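Local coordinates for protein methyltransferase (Streptomyces avermitilis, PDB 3GIW) that is of uncharacterised function but binds S-adenosyl-L-homocysteine and is probably an S-adenosylmethionine-dependent methyltransferase, at residues V242-G245 / K251-P254. Residues are numbered along the deposited sequence; the frame is centred on the assembly and turned at random.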
loop_
_atom_site.group_PDB
_atom_site.type_symbol
_atom_site.label_atom_id
_atom_site.label_comp_id
_atom_site.label_asym_id
_atom_site.label_seq_id
_atom_site.Cartn_x
_atom_site.Cartn_y
_atom_site.Cartn_z
ATOM N N VAL A 242 -13.741 -7.679 6.944
ATOM C CA VAL A 242 -13.333 -7.997 8.303
ATOM C C VAL A 242 -13.723 -6.825 9.224
ATOM O O VAL A 242 -13.475 -5.658 8.882
ATOM C CB VAL A 242 -11.797 -8.244 8.372
ATOM C CG1 VAL A 242 -11.318 -8.528 9.817
ATOM C CG2 VAL A 242 -11.409 -9.403 7.428
ATOM N N GLU A 243 -14.332 -7.078 10.375
ATOM C CA GLU A 243 -14.662 -6.010 11.312
ATOM C C GLU A 243 -13.351 -5.319 11.705
ATOM O O GLU A 243 -12.338 -5.979 11.850
ATOM C CB GLU A 243 -15.426 -6.549 12.555
ATOM C CG GLU A 243 -14.610 -7.506 13.440
ATOM C CD GLU A 243 -13.682 -6.822 14.457
ATOM O OE1 GLU A 243 -13.839 -5.603 14.735
ATOM O OE2 GLU A 243 -12.789 -7.541 14.980
ATOM N N PRO A 244 -13.376 -3.992 11.893
ATOM C CA PRO A 244 -14.505 -3.074 11.961
ATOM C C PRO A 244 -14.956 -2.462 10.622
ATOM O O PRO A 244 -15.666 -1.447 10.615
ATOM C CB PRO A 244 -13.968 -1.976 12.877
ATOM C CG PRO A 244 -12.512 -1.907 12.533
ATOM C CD PRO A 244 -12.098 -3.319 12.228
ATOM N N GLY A 245 -14.594 -3.074 9.500
ATOM C CA GLY A 245 -14.954 -2.514 8.208
ATOM C C GLY A 245 -13.958 -1.481 7.701
ATOM O O GLY A 245 -12.746 -1.639 7.846
ATOM N N LYS A 251 -7.690 3.457 13.698
ATOM C CA LYS A 251 -8.822 2.819 14.372
ATOM C C LYS A 251 -9.049 1.347 13.968
ATOM O O LYS A 251 -9.998 0.717 14.438
ATOM C CB LYS A 251 -10.102 3.644 14.088
ATOM C CG LYS A 251 -10.014 5.048 14.626
ATOM C CD LYS A 251 -11.306 5.831 14.455
ATOM C CE LYS A 251 -11.095 7.246 14.924
ATOM N NZ LYS A 251 -12.378 8.020 15.011
ATOM N N TRP A 252 -8.204 0.823 13.077
ATOM C CA TRP A 252 -8.303 -0.565 12.612
ATOM C C TRP A 252 -7.415 -1.467 13.479
ATOM O O TRP A 252 -6.194 -1.414 13.377
ATOM C CB TRP A 252 -7.925 -0.679 11.124
ATOM C CG TRP A 252 -8.300 -1.969 10.458
ATOM C CD1 TRP A 252 -9.437 -2.202 9.758
ATOM C CD2 TRP A 252 -7.571 -3.215 10.486
ATOM N NE1 TRP A 252 -9.466 -3.506 9.320
ATOM C CE2 TRP A 252 -8.346 -4.155 9.776
ATOM C CE3 TRP A 252 -6.341 -3.613 11.014
ATOM C CZ2 TRP A 252 -7.932 -5.497 9.599
ATOM C CZ3 TRP A 252 -5.936 -4.952 10.854
ATOM C CH2 TRP A 252 -6.726 -5.861 10.139
ATOM N N HIS A 253 -8.035 -2.295 14.319
ATOM C CA HIS A 253 -7.330 -3.226 15.230
ATOM C C HIS A 253 -6.132 -2.539 15.927
ATOM O O HIS A 253 -4.978 -3.005 15.826
ATOM C CB HIS A 253 -6.884 -4.491 14.484
ATOM C CG HIS A 253 -8.007 -5.320 13.930
ATOM N ND1 HIS A 253 -8.032 -6.696 14.039
ATOM C CD2 HIS A 253 -9.111 -4.985 13.231
ATOM C CE1 HIS A 253 -9.126 -7.164 13.463
ATOM N NE2 HIS A 253 -9.813 -6.145 12.984
ATOM N N PRO A 254 -6.380 -1.418 16.611
ATOM C CA PRO A 254 -5.264 -0.690 17.210
ATOM C C PRO A 254 -4.585 -1.500 18.333
ATOM O O PRO A 254 -5.246 -2.286 19.013
ATOM C CB PRO A 254 -5.933 0.574 17.761
ATOM C CG PRO A 254 -7.340 0.151 18.054
ATOM C CD PRO A 254 -7.679 -0.777 16.908
HETATM O O HOH W 1 -11.610 -4.140 7.523
#
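His253 and Trp252 reach back from the loop after strand 240-248 to grip a type VIa beta turn that breaks this same outermost strand, a polar and aromatic contact at the surface. The direct bond runs from His253 NE2 to Glu243 O, 2.8 Å long and nearly straight at 168°; the acceptor lies in the imidazole plane and the donor in the carbonyl plane. With CG anti to its carbonyl carbon (chi1 -63°), the histidine sends its ring toward the turn, where Pro244 CD meets the ring edge at CD2, 3.6 Å away. Glu243 bends its carboxylate back over the same corner, OE2 standing 3.8 Å from His253 NE2 while the proton goes to the backbone oxygen. Pro244, joined to Glu243 by a cis peptide bond, sets CD against the five-membered ring of Trp252, an off-centre CH-pi contact 4.2 Å from the centroid. The two aromatic side chains overlap: His253 CD2 sits over one face of the indole. On the indole N-H side, a water bridges the segments, accepting from Trp252 NE1 at 2.9 Å and lying within hydrogen-bonding distance of Val242 O and Gly245 O. Val242 O takes the Gly245 amide, closing the turn around Pro244. An alanine in place of His253 would probably leave Glu243 O without its side-chain donor and strip the indole face of its imidazole cover. Trp252 and Val242 both pack on Val273 of strand 269-275, and Arg68 of helix 55-75 donates a hydrogen bond to Trp252 O. The arrangement fastens a strand interruption to the following connection at the edge of the Rossmann-like methyltransferase sheet, where 269-275 runs antiparallel between 195-201 and 240-248, giving the order 3-2-1-4-5-7-6 characteristic of class I methyltransferases.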